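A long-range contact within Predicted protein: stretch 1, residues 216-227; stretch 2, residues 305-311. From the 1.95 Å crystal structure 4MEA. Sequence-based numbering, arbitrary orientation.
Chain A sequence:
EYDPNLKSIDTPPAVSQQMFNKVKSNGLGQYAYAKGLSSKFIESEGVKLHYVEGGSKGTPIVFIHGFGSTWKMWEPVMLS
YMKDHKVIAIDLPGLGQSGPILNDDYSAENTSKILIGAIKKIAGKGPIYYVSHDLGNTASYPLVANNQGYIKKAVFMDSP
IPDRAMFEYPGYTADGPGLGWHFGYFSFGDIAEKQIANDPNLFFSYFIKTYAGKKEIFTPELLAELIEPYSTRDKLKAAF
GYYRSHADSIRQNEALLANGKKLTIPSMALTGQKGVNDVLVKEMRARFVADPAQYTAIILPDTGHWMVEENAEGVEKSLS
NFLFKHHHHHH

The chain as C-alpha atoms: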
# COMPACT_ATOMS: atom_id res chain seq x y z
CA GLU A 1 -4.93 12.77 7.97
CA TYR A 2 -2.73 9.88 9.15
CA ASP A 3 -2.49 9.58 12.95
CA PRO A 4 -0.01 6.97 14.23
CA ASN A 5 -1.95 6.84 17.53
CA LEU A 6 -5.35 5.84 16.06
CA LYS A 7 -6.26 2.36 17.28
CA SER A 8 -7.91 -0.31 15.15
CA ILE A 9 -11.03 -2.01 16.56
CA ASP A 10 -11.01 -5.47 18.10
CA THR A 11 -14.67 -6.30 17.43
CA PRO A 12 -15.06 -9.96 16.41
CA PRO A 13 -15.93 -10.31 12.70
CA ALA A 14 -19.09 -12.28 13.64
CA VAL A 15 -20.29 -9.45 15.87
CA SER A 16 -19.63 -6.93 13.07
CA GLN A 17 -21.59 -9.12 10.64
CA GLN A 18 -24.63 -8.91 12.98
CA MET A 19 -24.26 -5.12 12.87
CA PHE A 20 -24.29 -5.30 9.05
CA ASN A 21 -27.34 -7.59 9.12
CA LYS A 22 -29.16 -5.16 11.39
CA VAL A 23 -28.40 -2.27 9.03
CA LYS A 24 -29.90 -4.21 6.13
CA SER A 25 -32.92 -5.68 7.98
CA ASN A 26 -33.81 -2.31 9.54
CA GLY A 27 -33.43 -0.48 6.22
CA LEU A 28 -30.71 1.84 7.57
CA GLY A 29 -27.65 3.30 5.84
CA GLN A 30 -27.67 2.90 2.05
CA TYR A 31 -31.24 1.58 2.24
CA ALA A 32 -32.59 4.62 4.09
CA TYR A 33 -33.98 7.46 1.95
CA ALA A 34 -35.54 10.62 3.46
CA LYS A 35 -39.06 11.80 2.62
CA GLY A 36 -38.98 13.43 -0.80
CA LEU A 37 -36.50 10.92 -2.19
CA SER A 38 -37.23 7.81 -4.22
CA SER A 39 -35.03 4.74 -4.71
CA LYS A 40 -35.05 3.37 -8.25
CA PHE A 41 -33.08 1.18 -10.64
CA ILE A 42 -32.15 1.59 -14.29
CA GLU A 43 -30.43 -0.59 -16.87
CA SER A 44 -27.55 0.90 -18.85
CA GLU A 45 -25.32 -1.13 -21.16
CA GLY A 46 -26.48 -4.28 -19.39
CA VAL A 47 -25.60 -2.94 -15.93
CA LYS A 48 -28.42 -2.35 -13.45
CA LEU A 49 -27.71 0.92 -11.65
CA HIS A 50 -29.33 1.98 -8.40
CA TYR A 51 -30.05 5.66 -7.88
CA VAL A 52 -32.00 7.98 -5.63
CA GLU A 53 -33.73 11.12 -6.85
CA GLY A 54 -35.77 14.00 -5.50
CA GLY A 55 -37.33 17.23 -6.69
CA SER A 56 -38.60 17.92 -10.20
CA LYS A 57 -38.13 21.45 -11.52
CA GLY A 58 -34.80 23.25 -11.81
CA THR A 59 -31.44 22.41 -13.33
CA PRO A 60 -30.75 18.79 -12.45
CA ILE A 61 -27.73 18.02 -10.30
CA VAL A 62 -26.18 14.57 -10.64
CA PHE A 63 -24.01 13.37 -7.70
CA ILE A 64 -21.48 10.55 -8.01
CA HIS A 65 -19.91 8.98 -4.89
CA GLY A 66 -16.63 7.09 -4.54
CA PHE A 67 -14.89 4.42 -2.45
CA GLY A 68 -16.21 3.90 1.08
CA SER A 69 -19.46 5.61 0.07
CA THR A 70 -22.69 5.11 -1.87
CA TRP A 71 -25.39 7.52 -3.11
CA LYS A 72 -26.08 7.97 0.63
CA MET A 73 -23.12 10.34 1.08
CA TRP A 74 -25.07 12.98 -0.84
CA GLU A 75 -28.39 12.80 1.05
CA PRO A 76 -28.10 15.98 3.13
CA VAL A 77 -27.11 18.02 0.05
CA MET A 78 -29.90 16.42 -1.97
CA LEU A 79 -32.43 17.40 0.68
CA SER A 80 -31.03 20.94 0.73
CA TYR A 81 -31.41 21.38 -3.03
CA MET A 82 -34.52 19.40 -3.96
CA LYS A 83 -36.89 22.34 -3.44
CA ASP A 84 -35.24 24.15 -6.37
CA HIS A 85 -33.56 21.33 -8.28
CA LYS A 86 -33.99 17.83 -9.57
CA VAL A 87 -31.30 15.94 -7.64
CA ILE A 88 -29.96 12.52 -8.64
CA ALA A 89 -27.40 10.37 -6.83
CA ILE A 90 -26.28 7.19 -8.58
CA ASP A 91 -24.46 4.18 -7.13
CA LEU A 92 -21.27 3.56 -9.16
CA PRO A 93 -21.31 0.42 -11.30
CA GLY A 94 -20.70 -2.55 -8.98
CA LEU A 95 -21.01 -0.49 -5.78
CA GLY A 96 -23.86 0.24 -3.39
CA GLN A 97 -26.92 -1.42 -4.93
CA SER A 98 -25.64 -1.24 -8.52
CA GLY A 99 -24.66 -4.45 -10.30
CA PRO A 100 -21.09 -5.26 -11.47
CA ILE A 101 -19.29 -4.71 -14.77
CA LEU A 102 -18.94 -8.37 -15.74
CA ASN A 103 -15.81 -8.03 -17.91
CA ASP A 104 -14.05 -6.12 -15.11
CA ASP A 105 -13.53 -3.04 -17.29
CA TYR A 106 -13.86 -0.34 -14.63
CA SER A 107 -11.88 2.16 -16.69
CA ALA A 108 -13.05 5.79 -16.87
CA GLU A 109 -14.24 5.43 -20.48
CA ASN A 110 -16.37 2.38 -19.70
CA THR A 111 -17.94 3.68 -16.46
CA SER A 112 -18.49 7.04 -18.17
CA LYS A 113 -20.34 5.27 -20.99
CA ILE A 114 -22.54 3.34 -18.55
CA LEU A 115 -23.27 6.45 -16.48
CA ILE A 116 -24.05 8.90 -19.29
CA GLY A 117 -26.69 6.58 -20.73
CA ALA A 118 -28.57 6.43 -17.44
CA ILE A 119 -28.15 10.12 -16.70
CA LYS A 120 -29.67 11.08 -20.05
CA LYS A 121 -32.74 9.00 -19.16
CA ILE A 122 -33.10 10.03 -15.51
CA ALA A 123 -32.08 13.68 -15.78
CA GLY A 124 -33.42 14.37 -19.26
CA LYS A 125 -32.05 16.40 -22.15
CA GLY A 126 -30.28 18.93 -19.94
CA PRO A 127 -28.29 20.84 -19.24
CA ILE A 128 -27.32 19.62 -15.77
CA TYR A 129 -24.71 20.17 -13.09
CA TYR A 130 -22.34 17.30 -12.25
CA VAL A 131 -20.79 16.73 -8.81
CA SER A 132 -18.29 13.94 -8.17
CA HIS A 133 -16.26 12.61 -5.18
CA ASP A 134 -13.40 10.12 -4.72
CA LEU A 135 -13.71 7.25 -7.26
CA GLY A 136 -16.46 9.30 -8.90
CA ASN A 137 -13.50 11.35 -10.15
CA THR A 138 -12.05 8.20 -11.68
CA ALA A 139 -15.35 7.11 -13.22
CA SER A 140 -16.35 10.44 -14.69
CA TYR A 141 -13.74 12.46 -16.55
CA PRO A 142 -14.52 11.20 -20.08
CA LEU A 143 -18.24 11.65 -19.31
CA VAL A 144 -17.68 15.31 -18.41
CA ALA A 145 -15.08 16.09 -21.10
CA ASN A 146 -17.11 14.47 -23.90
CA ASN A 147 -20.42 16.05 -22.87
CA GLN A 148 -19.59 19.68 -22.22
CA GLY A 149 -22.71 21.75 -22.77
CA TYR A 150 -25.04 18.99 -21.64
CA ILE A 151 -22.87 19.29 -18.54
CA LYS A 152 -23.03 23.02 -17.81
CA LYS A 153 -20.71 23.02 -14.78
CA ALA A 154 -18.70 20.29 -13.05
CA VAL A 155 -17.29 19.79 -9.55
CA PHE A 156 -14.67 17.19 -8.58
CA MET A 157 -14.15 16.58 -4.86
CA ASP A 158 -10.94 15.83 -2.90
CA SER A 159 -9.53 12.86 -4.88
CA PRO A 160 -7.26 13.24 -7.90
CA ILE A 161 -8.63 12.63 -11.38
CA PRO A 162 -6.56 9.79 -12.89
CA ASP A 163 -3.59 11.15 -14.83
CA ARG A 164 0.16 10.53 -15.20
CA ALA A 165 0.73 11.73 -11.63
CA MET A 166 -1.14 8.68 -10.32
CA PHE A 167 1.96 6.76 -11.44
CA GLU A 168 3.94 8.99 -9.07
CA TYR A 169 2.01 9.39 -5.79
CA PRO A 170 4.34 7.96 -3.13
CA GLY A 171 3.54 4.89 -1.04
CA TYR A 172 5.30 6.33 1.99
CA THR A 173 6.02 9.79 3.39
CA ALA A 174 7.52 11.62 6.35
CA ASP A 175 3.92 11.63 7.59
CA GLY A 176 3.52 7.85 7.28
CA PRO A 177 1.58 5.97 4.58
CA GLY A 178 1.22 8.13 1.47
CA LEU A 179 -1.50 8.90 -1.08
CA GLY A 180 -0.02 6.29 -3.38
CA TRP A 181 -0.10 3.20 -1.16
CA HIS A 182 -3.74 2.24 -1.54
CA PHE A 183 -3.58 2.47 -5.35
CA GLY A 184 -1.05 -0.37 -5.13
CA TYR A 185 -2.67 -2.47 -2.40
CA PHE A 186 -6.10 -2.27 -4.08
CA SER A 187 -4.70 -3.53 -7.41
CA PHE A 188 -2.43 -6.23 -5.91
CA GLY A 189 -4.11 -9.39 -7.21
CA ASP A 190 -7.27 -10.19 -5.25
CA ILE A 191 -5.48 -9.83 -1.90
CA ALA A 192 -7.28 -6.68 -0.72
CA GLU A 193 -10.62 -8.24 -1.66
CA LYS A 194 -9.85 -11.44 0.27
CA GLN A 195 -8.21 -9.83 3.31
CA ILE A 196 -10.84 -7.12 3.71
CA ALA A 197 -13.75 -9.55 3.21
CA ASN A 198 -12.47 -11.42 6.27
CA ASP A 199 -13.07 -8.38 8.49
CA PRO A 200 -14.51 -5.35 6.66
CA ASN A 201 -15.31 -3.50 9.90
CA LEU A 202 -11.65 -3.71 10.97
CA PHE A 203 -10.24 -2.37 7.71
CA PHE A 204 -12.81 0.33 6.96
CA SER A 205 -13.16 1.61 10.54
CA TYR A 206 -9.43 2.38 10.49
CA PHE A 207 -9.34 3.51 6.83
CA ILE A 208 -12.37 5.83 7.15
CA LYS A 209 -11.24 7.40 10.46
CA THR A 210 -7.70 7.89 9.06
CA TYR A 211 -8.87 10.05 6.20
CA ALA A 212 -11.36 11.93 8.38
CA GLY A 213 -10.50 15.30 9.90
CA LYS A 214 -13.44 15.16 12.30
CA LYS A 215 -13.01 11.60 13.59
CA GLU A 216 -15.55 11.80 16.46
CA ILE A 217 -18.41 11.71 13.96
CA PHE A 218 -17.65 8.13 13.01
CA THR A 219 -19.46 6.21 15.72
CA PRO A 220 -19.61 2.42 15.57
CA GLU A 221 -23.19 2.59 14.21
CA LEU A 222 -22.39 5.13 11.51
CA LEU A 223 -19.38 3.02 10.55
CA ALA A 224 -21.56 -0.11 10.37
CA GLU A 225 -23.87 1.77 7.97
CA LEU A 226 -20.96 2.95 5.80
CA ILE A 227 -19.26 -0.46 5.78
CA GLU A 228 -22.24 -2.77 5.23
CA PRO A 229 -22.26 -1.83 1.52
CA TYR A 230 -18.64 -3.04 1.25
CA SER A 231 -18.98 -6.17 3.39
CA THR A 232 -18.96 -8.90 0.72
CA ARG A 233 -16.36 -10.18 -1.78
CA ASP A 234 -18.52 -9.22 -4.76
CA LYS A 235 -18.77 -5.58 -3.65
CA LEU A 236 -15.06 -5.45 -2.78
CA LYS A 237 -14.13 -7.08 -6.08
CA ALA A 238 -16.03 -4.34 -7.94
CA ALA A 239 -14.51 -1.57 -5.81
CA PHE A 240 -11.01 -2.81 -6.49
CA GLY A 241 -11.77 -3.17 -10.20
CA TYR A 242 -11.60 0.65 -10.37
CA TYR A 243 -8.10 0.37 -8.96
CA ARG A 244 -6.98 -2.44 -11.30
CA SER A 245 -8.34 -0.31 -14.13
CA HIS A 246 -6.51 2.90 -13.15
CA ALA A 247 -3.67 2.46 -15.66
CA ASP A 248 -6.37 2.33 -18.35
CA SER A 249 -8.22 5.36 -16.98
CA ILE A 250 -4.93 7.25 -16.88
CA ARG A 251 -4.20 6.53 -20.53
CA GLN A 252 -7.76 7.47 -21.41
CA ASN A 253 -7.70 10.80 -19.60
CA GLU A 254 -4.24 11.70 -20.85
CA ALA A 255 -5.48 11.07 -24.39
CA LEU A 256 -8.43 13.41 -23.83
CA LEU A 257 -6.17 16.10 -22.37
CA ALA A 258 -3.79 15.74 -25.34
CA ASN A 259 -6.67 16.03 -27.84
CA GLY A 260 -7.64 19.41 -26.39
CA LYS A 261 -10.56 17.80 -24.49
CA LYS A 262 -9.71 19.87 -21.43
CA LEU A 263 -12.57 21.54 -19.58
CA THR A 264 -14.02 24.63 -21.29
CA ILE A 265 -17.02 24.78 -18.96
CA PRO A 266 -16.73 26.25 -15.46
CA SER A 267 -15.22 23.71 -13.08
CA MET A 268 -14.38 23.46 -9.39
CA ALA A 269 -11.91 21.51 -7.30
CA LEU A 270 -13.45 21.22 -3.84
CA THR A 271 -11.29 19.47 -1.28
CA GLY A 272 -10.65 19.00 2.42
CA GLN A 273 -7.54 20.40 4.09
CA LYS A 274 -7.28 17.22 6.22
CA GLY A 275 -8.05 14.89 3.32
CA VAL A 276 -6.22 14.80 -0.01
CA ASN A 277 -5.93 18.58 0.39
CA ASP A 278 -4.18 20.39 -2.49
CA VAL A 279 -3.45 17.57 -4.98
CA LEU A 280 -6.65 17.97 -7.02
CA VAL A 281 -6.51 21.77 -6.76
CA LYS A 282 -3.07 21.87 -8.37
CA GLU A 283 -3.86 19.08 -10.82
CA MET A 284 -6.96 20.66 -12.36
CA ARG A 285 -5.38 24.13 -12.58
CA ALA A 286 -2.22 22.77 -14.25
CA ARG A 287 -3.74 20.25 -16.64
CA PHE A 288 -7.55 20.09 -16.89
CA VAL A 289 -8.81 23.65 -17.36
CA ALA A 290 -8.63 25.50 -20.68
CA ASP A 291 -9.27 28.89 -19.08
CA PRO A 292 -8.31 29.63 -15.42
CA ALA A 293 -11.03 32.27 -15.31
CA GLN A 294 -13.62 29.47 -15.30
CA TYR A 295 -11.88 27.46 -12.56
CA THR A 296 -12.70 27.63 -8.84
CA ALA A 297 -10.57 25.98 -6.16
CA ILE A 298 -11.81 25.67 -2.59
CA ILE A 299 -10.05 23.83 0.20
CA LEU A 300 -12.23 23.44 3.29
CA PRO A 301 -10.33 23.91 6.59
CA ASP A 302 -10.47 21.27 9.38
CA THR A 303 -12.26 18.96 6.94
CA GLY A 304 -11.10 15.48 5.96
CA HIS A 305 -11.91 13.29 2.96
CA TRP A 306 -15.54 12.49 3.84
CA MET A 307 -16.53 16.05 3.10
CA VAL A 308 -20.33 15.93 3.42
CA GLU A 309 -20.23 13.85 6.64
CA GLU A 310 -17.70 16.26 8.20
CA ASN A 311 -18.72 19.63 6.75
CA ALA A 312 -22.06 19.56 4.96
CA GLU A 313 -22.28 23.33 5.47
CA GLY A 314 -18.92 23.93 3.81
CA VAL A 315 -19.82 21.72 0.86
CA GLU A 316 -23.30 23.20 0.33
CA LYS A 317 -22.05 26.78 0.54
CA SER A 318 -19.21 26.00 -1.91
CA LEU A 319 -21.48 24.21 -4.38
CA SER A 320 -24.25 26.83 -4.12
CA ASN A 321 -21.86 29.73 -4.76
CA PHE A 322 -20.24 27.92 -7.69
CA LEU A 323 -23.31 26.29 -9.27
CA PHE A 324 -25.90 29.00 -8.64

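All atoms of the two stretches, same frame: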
# COMPACT_ATOMS: atom_id res chain seq x y z
N GLU A 216 -14.54 12.09 15.44
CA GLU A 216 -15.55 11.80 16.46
C GLU A 216 -16.92 11.47 15.87
O GLU A 216 -17.77 10.82 16.51
CB GLU A 216 -15.66 12.98 17.45
CG GLU A 216 -16.20 14.29 16.86
CD GLU A 216 -15.15 15.11 16.10
OE1 GLU A 216 -13.93 14.85 16.24
OE2 GLU A 216 -15.55 16.03 15.35
N ILE A 217 -17.14 11.91 14.65
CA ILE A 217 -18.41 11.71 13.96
C ILE A 217 -18.63 10.23 13.65
O ILE A 217 -19.77 9.76 13.53
CB ILE A 217 -18.43 12.55 12.66
CG1 ILE A 217 -18.72 14.02 12.98
CG2 ILE A 217 -19.44 12.01 11.66
CD1 ILE A 217 -18.30 14.98 11.86
N PHE A 218 -17.54 9.49 13.50
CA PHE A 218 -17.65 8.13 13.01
C PHE A 218 -17.83 7.13 14.13
O PHE A 218 -16.92 6.40 14.50
CB PHE A 218 -16.49 7.80 12.06
CG PHE A 218 -16.48 8.66 10.83
CD1 PHE A 218 -17.22 8.30 9.72
CD2 PHE A 218 -15.79 9.86 10.82
CE1 PHE A 218 -17.26 9.12 8.59
CE2 PHE A 218 -15.82 10.68 9.70
CZ PHE A 218 -16.55 10.31 8.59
N THR A 219 -19.05 7.14 14.68
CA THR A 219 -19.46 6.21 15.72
C THR A 219 -19.50 4.80 15.16
O THR A 219 -19.49 4.60 13.95
CB THR A 219 -20.86 6.56 16.25
OG1 THR A 219 -21.82 6.38 15.20
CG2 THR A 219 -20.89 8.00 16.71
N PRO A 220 -19.56 3.80 16.06
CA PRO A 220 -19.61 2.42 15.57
C PRO A 220 -20.84 2.16 14.69
O PRO A 220 -20.74 1.39 13.72
CB PRO A 220 -19.67 1.60 16.87
CG PRO A 220 -18.97 2.46 17.88
CD PRO A 220 -19.33 3.88 17.51
N GLU A 221 -21.96 2.80 14.99
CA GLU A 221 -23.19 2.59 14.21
C GLU A 221 -23.14 3.26 12.85
O GLU A 221 -23.59 2.69 11.86
CB GLU A 221 -24.44 3.05 14.97
CG GLU A 221 -25.65 3.34 14.08
CD GLU A 221 -26.20 2.10 13.37
OE1 GLU A 221 -25.87 0.98 13.80
OE2 GLU A 221 -26.96 2.26 12.39
N LEU A 222 -22.60 4.48 12.80
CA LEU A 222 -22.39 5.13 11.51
C LEU A 222 -21.41 4.31 10.66
O LEU A 222 -21.62 4.11 9.47
CB LEU A 222 -21.89 6.57 11.67
CG LEU A 222 -21.57 7.27 10.34
CD1 LEU A 222 -22.80 7.39 9.44
CD2 LEU A 222 -20.97 8.65 10.58
N LEU A 223 -20.34 3.83 11.28
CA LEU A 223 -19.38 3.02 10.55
C LEU A 223 -20.04 1.75 10.01
O LEU A 223 -19.82 1.38 8.85
CB LEU A 223 -18.14 2.71 11.40
CG LEU A 223 -17.19 3.90 11.62
CD1 LEU A 223 -16.14 3.61 12.70
CD2 LEU A 223 -16.50 4.33 10.31
N ALA A 224 -20.85 1.08 10.83
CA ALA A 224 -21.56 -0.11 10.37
C ALA A 224 -22.41 0.18 9.13
O ALA A 224 -22.47 -0.62 8.19
CB ALA A 224 -22.42 -0.70 11.50
N GLU A 225 -23.05 1.35 9.12
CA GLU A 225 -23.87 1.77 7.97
C GLU A 225 -23.04 2.06 6.72
O GLU A 225 -23.46 1.74 5.60
CB GLU A 225 -24.69 3.01 8.33
CG GLU A 225 -25.72 2.75 9.40
CD GLU A 225 -26.53 3.99 9.72
OE1 GLU A 225 -26.38 5.00 9.01
OE2 GLU A 225 -27.32 3.93 10.69
N LEU A 226 -21.87 2.66 6.91
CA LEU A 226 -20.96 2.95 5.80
C LEU A 226 -20.27 1.69 5.27
O LEU A 226 -19.93 1.61 4.08
CB LEU A 226 -19.90 3.97 6.22
CG LEU A 226 -20.50 5.35 6.51
CD1 LEU A 226 -19.44 6.30 7.07
CD2 LEU A 226 -21.11 5.91 5.23
N ILE A 227 -20.05 0.71 6.14
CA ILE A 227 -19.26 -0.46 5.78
C ILE A 227 -20.10 -1.62 5.24
O ILE A 227 -19.64 -2.38 4.39
CB ILE A 227 -18.37 -0.90 6.95
CG1 ILE A 227 -17.39 0.23 7.29
CG2 ILE A 227 -17.62 -2.18 6.60
CD1 ILE A 227 -16.62 0.05 8.61
N HIS A 305 -11.46 13.83 4.24
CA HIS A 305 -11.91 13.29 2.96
C HIS A 305 -13.43 13.14 2.81
O HIS A 305 -13.98 13.32 1.72
CB HIS A 305 -11.22 11.94 2.73
CG HIS A 305 -11.49 11.34 1.40
ND1 HIS A 305 -11.08 11.92 0.22
CD2 HIS A 305 -12.12 10.19 1.05
CE1 HIS A 305 -11.45 11.16 -0.80
NE2 HIS A 305 -12.09 10.11 -0.32
N TRP A 306 -14.10 12.79 3.90
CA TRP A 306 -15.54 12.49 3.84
C TRP A 306 -16.30 13.80 4.02
O TRP A 306 -16.89 14.06 5.08
CB TRP A 306 -15.90 11.45 4.91
CG TRP A 306 -14.87 10.35 4.96
CD1 TRP A 306 -13.94 10.14 5.94
CD2 TRP A 306 -14.64 9.34 3.97
NE1 TRP A 306 -13.16 9.05 5.63
CE2 TRP A 306 -13.57 8.54 4.43
CE3 TRP A 306 -15.24 9.03 2.74
CZ2 TRP A 306 -13.09 7.45 3.70
CZ3 TRP A 306 -14.75 7.94 2.01
CH2 TRP A 306 -13.69 7.17 2.50
N MET A 307 -16.29 14.62 2.97
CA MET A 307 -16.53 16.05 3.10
C MET A 307 -17.95 16.42 3.51
O MET A 307 -18.14 17.39 4.25
CB MET A 307 -16.14 16.77 1.82
CG MET A 307 -14.66 16.60 1.45
SD MET A 307 -14.27 17.42 -0.10
CE MET A 307 -14.57 19.14 0.31
N VAL A 308 -18.94 15.67 3.03
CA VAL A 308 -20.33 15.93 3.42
C VAL A 308 -20.64 15.44 4.85
O VAL A 308 -21.34 16.13 5.60
CB VAL A 308 -21.31 15.32 2.39
CG1 VAL A 308 -22.76 15.54 2.83
CG2 VAL A 308 -21.07 15.94 1.01
N GLU A 309 -20.11 14.29 5.24
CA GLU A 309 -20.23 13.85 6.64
C GLU A 309 -19.64 14.89 7.60
O GLU A 309 -20.26 15.25 8.60
CB GLU A 309 -19.53 12.50 6.87
CG GLU A 309 -20.17 11.29 6.18
CD GLU A 309 -21.39 10.74 6.93
OE1 GLU A 309 -21.84 9.62 6.58
OE2 GLU A 309 -21.89 11.42 7.86
N GLU A 310 -18.45 15.40 7.28
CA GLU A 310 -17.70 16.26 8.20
C GLU A 310 -18.02 17.76 8.11
O GLU A 310 -17.78 18.52 9.05
CB GLU A 310 -16.20 16.07 7.99
CG GLU A 310 -15.75 14.62 7.97
CD GLU A 310 -14.26 14.51 7.75
OE1 GLU A 310 -13.52 15.23 8.45
OE2 GLU A 310 -13.83 13.73 6.87
N ASN A 311 -18.56 18.19 6.98
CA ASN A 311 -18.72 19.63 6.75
C ASN A 311 -19.74 19.87 5.65
O ASN A 311 -19.44 20.46 4.62
CB ASN A 311 -17.36 20.25 6.40
CG ASN A 311 -17.36 21.78 6.49
OD1 ASN A 311 -18.39 22.39 6.79
ND2 ASN A 311 -16.20 22.39 6.24

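Two short helical starts, more than eighty residues apart in sequence, meet here with no hydrogen bond between them, mainly through side chains, and the surface buried, both sides summed, is a modest 287 Å². Each stretch has one internal side-chain hydrogen bond near its helix start, and between them they bring both carbon and oxygen to the contact.

Stretch 2 opens with His305, which does not reach stretch 1; both of its ring nitrogens are hydrogen-bonded elsewhere in the structure. Trp306 is the first residue to make contact. It sits at the N-cap position, and its CA-to-CB bond points toward stretch 1, bringing the indole up to the Phe218 ring. Trp306 CD1 lies 3.7 Å from Phe218 CZ, with the Phe218 ring and the five-membered ring of the indole centred 5.3 Å apart and their planes at 66°. The pair is oblique, a close apolar contact. The indole NE1 is satisfied elsewhere, so the tryptophan can present carbon to the phenylalanine without leaving its polar atom unpaired.

Met307 and Val308 carry the chain into the helix but lie out of reach of stretch 1. Glu309, nearly one turn along from Trp306, returns to the contact and gives up more area to it than any other residue, 87 Å². Its contacts run from the backbone and CB out to OE1. Glu309 CB stands 4.1 Å from Phe218 CZ, while chi1 and chi2, both m, fold the chain so that Glu309 OE1 reaches 3.8 Å from Leu222 CD1 and 4.0 Å from Leu226 CD2. Those two leucines are one helical turn apart and both point toward stretch 2, so a single carboxylate oxygen lies near both methyl groups. These are van der Waals contacts, and the residue remains partly exposed. The backbone of Glu309 also takes part, with Ile217 CD1 3.8 Å from Glu309 O.

Glu310 uses its carboxylate differently. Its side chain turns back to its own helix start, where Glu310 OE2 accepts from Trp306 N at 3.1 Å; the backbone bond from Glu310 N to Trp306 O, 3.0 Å, ties the same two residues together. The CA-to-CB bond of Glu310 points sideways, and Glu310 CG lies 4.3 Å from Phe218 CE2, at the edge of that ring and near its plane. Ile217, its chi1 m and chi2 t, extends CD1 to 3.9 Å from Glu310 CA, and these two residues have the closest CA atoms across the stretches, 7.4 Å apart. Asn311 makes no contact.

In stretch 1, Thr219 OG1 caps the helix by accepting from Leu222 N at 3.2 Å, at the start of the helix that carries the two leucines. Phe218, immediately before this cap, is the hub: its CA-to-CB bond points sideways, yet its ring reaches Trp306, Glu309 and Glu310. The rule to read here is that local hydrogen bonds accompany the helix starts, while Phe218 touches three residues of stretch 2 and Ile217, Leu222 and Leu226 add contacts of their own.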